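Local coordinates for protein dual specificity phosphatase 28 (Homo sapiens, PDB 5Y15) that removes phosphate from a synthetic aryl phosphate in vitro as an atypical dual-specificity phosphatase, with almost no detectable activity on phosphotyrosine, at residues Gly166-Ser169 / Gln170-Lys173; Gln172-Glu175 / Glu176-Ala180. The protein carries 2 engineered substitutions. All coordinates share one frame; numbering follows the deposited sequence.

Contact 1: Gly166-Ser169 / Gln170-Lys173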
loop_
_atom_site.group_PDB
_atom_site.type_symbol
_atom_site.label_atom_id
_atom_site.label_comp_id
_atom_site.label_asym_id
_atom_site.label_seq_id
_atom_site.Cartn_x
_atom_site.Cartn_y
_atom_site.Cartn_z
ATOM N N GLY A 166 -17.202 9.996 12.576
ATOM C CA GLY A 166 -17.449 8.804 11.788
ATOM C C GLY A 166 -16.264 7.861 11.826
ATOM O O GLY A 166 -16.427 6.650 11.994
ATOM N N PHE A 167 -15.056 8.408 11.683
ATOM C CA PHE A 167 -13.864 7.583 11.802
ATOM C C PHE A 167 -13.755 6.969 13.194
ATOM O O PHE A 167 -13.348 5.810 13.333
ATOM C CB PHE A 167 -12.615 8.397 11.508
ATOM C CG PHE A 167 -12.510 8.878 10.093
ATOM C CD1 PHE A 167 -13.300 8.340 9.097
ATOM C CD2 PHE A 167 -11.580 9.853 9.759
ATOM C CE1 PHE A 167 -13.174 8.780 7.799
ATOM C CE2 PHE A 167 -11.457 10.307 8.465
ATOM C CZ PHE A 167 -12.249 9.771 7.483
ATOM N N TRP A 168 -14.117 7.719 14.242
ATOM C CA TRP A 168 -14.068 7.134 15.579
ATOM C C TRP A 168 -15.033 5.973 15.701
ATOM O O TRP A 168 -14.712 4.946 16.320
ATOM C CB TRP A 168 -14.401 8.164 16.663
ATOM C CG TRP A 168 -14.098 7.605 18.021
ATOM C CD1 TRP A 168 -14.995 7.137 18.938
ATOM C CD2 TRP A 168 -12.803 7.414 18.594
ATOM N NE1 TRP A 168 -14.339 6.686 20.049
ATOM C CE2 TRP A 168 -12.990 6.853 19.865
ATOM C CE3 TRP A 168 -11.502 7.688 18.159
ATOM C CZ2 TRP A 168 -11.922 6.548 20.708
ATOM C CZ3 TRP A 168 -10.447 7.373 18.991
ATOM C CH2 TRP A 168 -10.662 6.818 20.247
ATOM N N SER A 169 -16.217 6.115 15.101
ATOM C CA SER A 169 -17.189 5.030 15.140
ATOM C C SER A 169 -16.622 3.799 14.460
ATOM O O SER A 169 -16.694 2.675 14.990
ATOM C CB SER A 169 -18.477 5.480 14.448
ATOM O OG SER A 169 -19.441 4.446 14.457
ATOM N N GLN A 170 -15.988 4.012 13.315
ATOM C CA GLN A 170 -15.394 2.892 12.602
ATOM C C GLN A 170 -14.244 2.265 13.390
ATOM O O GLN A 170 -14.057 1.046 13.324
ATOM C CB GLN A 170 -14.963 3.376 11.231
ATOM C CG GLN A 170 -16.167 3.710 10.325
ATOM C CD GLN A 170 -15.768 4.638 9.222
ATOM O OE1 GLN A 170 -14.799 4.380 8.503
ATOM N NE2 GLN A 170 -16.511 5.741 9.073
ATOM N N LEU A 171 -13.498 3.060 14.172
ATOM C CA LEU A 171 -12.449 2.500 15.030
ATOM C C LEU A 171 -13.040 1.640 16.141
ATOM O O LEU A 171 -12.486 0.592 16.490
ATOM C CB LEU A 171 -11.613 3.632 15.622
ATOM C CG LEU A 171 -10.659 4.255 14.604
ATOM C CD1 LEU A 171 -10.105 5.576 15.114
ATOM C CD2 LEU A 171 -9.535 3.316 14.238
ATOM N N GLN A 172 -14.168 2.068 16.712
ATOM C CA GLN A 172 -14.816 1.269 17.743
ATOM C C GLN A 172 -15.268 -0.070 17.176
ATOM O O GLN A 172 -15.057 -1.125 17.794
ATOM C CB GLN A 172 -16.018 2.041 18.287
ATOM C CG GLN A 172 -15.669 3.160 19.264
ATOM C CD GLN A 172 -16.901 3.885 19.782
ATOM O OE1 GLN A 172 -17.951 3.887 19.133
ATOM N NE2 GLN A 172 -16.767 4.545 20.928
ATOM N N LYS A 173 -15.836 -0.050 15.966
ATOM C CA LYS A 173 -16.259 -1.292 15.330
ATOM C C LYS A 173 -15.060 -2.159 14.969
ATOM O O LYS A 173 -15.118 -3.387 15.082
ATOM C CB LYS A 173 -17.088 -0.969 14.083
ATOM C CG LYS A 173 -17.624 -2.185 13.327
ATOM C CD LYS A 173 -18.445 -3.104 14.257
ATOM C CE LYS A 173 -19.845 -3.398 13.713
ATOM N NZ LYS A 173 -19.844 -3.621 12.232
#

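Contact 2: Gln172-Glu175 / Glu176-Ala180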
loop_
_atom_site.group_PDB
_atom_site.type_symbol
_atom_site.label_atom_id
_atom_site.label_comp_id
_atom_site.label_asym_id
_atom_site.label_seq_id
_atom_site.Cartn_x
_atom_site.Cartn_y
_atom_site.Cartn_z
ATOM N N GLN A 172 -14.168 2.068 16.712
ATOM C CA GLN A 172 -14.816 1.269 17.743
ATOM C C GLN A 172 -15.268 -0.070 17.176
ATOM O O GLN A 172 -15.057 -1.125 17.794
ATOM C CB GLN A 172 -16.018 2.041 18.287
ATOM C CG GLN A 172 -15.669 3.160 19.264
ATOM C CD GLN A 172 -16.901 3.885 19.782
ATOM O OE1 GLN A 172 -17.951 3.887 19.133
ATOM N NE2 GLN A 172 -16.767 4.545 20.928
ATOM N N LYS A 173 -15.836 -0.050 15.966
ATOM C CA LYS A 173 -16.259 -1.292 15.330
ATOM C C LYS A 173 -15.060 -2.159 14.969
ATOM O O LYS A 173 -15.118 -3.387 15.082
ATOM C CB LYS A 173 -17.088 -0.969 14.083
ATOM C CG LYS A 173 -17.624 -2.185 13.327
ATOM C CD LYS A 173 -18.445 -3.104 14.257
ATOM C CE LYS A 173 -19.845 -3.398 13.713
ATOM N NZ LYS A 173 -19.844 -3.621 12.232
ATOM N N TYR A 174 -13.964 -1.537 14.533
ATOM C CA TYR A 174 -12.754 -2.284 14.213
ATOM C C TYR A 174 -12.207 -2.974 15.451
ATOM O O TYR A 174 -11.736 -4.116 15.381
ATOM C CB TYR A 174 -11.713 -1.338 13.639
ATOM C CG TYR A 174 -10.507 -1.973 12.986
ATOM C CD1 TYR A 174 -10.646 -2.843 11.912
ATOM C CD2 TYR A 174 -9.226 -1.648 13.398
ATOM C CE1 TYR A 174 -9.537 -3.385 11.274
ATOM C CE2 TYR A 174 -8.116 -2.178 12.766
ATOM C CZ TYR A 174 -8.275 -3.057 11.717
ATOM O OH TYR A 174 -7.168 -3.579 11.090
ATOM N N GLU A 175 -12.277 -2.301 16.603
ATOM C CA GLU A 175 -11.824 -2.931 17.832
ATOM C C GLU A 175 -12.680 -4.141 18.159
ATOM O O GLU A 175 -12.157 -5.239 18.386
ATOM C CB GLU A 175 -11.846 -1.931 18.981
ATOM C CG GLU A 175 -11.081 -2.424 20.222
ATOM C CD GLU A 175 -11.374 -1.592 21.441
ATOM O OE1 GLU A 175 -12.487 -1.030 21.533
ATOM O OE2 GLU A 175 -10.471 -1.453 22.289
ATOM N N GLU A 176 -14.006 -3.992 18.087
ATOM C CA GLU A 176 -14.817 -5.146 18.455
ATOM C C GLU A 176 -14.675 -6.271 17.433
ATOM O O GLU A 176 -14.822 -7.450 17.782
ATOM C CB GLU A 176 -16.275 -4.728 18.659
ATOM C CG GLU A 176 -17.140 -4.668 17.418
ATOM C CD GLU A 176 -18.574 -4.228 17.733
ATOM O OE1 GLU A 176 -19.279 -4.950 18.479
ATOM O OE2 GLU A 176 -18.992 -3.149 17.243
ATOM N N ALA A 177 -14.337 -5.941 16.186
ATOM C CA ALA A 177 -14.004 -6.987 15.225
ATOM C C ALA A 177 -12.700 -7.684 15.596
ATOM O O ALA A 177 -12.581 -8.904 15.459
ATOM C CB ALA A 177 -13.921 -6.403 13.817
ATOM N N LEU A 178 -11.706 -6.926 16.062
ATOM C CA LEU A 178 -10.423 -7.530 16.411
ATOM C C LEU A 178 -10.523 -8.438 17.628
ATOM O O LEU A 178 -9.739 -9.383 17.751
ATOM C CB LEU A 178 -9.372 -6.451 16.644
ATOM C CG LEU A 178 -9.017 -5.667 15.391
ATOM C CD1 LEU A 178 -8.067 -4.525 15.741
ATOM C CD2 LEU A 178 -8.426 -6.588 14.326
ATOM N N GLN A 179 -11.437 -8.150 18.557
ATOM C CA GLN A 179 -11.620 -9.046 19.697
ATOM C C GLN A 179 -12.091 -10.426 19.242
ATOM O O GLN A 179 -11.523 -11.453 19.638
ATOM C CB GLN A 179 -12.592 -8.413 20.686
ATOM C CG GLN A 179 -12.296 -6.941 20.804
ATOM C CD GLN A 179 -12.416 -6.388 22.192
ATOM O OE1 GLN A 179 -13.504 -6.355 22.766
ATOM N NE2 GLN A 179 -11.305 -5.898 22.728
ATOM N N ALA A 180 -13.151 -10.470 18.438
ATOM C CA ALA A 180 -13.654 -11.729 17.902
ATOM C C ALA A 180 -12.598 -12.369 17.004
ATOM O O ALA A 180 -12.439 -13.588 16.987
ATOM C CB ALA A 180 -14.944 -11.507 17.139
#

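Contact 1: Gly166-Ser169 / Gln170-Lys173
Phe167 and Gln170 extend side by side from one turn of helix 165-179, the amide nitrogen NE2 of Gln170 meeting the edge of the phenyl ring 4.1 Å from CD1, with the two planes almost perpendicular (88°). The same NE2 lies 3.1 Å from Gly166 O, because CG of Gln170 stands beside its own backbone N (chi1 -69°) and the chain runs back over the preceding turn. This flank is closely packed. Leu171 CG rests 3.4 Å from Phe167 O, and its CD1 lies 4.0 Å from CE3 of the Trp168 indole, the two side chains crossing at about a right angle. Leu171 continues onto Ala133, Ala137 and Met140 of helix 130-142, while Phe151 stacks edge-to-face with Trp168. On the solvent-exposed side, Ser169 and Lys173 are joined mainly through the backbone, Lys173 N giving a 3.0 Å hydrogen bond to Ser169 O. The Gln170 amide is gripped at both ends: OE1 accepts from the N-H groups of Leu99 and Leu100, and NE2 donates to Glu97 O. One glutamine thus satisfies backbone groups leading into helix 100-115, beside Phe167, whose side chain lies about 5 Å from a phosphate ion, probably from the crystallisation liquor.

Contact 2: Gln172-Glu175 / Glu176-Ala180
The last turns of the C-terminal helix 165-179 of this phosphatase domain illustrate how one helix divides its side chains between an inward face and an exposed one. On the inward face, Leu178, partly exposed, lies one turn after the buried Tyr174 and sends its CD1 methyl over one face of the phenol ring, 4.2 Å from the ring centroid and 27° off the normal, a CH-pi contact. The nearest ring atom is CE2, 3.8 Å from Leu178 CD1. Tyr174 reaches this place with CG opposite its backbone N (chi1 -168°), whereas Leu178 has CG beside its own N (chi1 -66°), which leans the leucine back towards the preceding turn and onto the ring. In the backbone, Leu178 N donates to Tyr174 O at 2.9 Å.

The outer face is built differently. Glu176 and Lys173 touch through the lysine's aliphatic part, Glu176 OE2 coming 3.0 Å from Lys173 CD, while the charged ends, NZ of Lys173 and OE2 of Glu176, remain 5.1 Å apart; attraction between them is probably modest and softened by solvent. Further along, Gln179 folds its CG over the carbonyl of Glu175, 3.0 Å from Glu175 O, the same oxygen that accepts the hydrogen bond from Gln179 N.

Polar ends on two sides tie the helix to its surroundings. Tyr174 OH is hydrogen-bonded to Glu104 OE1 on helix 100-115, and Glu175 OE2 accepts from Leu147 N at the start of helix 147-157. The tyrosine ring packs on Leu100 and Leu103 of the former helix and on Ala137 and Arg141 of helix 130-142, where Leu178 also rests, against Met140 and Arg141.

How the contacts relate
Contacts 1 and 2 are successive spans of a single helix, 165-179, with centres 10 Å apart and Gln172 and Lys173 common to both. Contact 1 comes first in the chain and lies nearer the catalytic end: the side chain of Phe167 is about 8 Å from that of Ser124, the engineered residue at the position assigned to the phosphocysteine nucleophile. Contact 2 follows, away from the active site. Both pack against helix 130-142, so one continuous helix runs from the neighbourhood of the active site to the C-terminal end of the modelled chain.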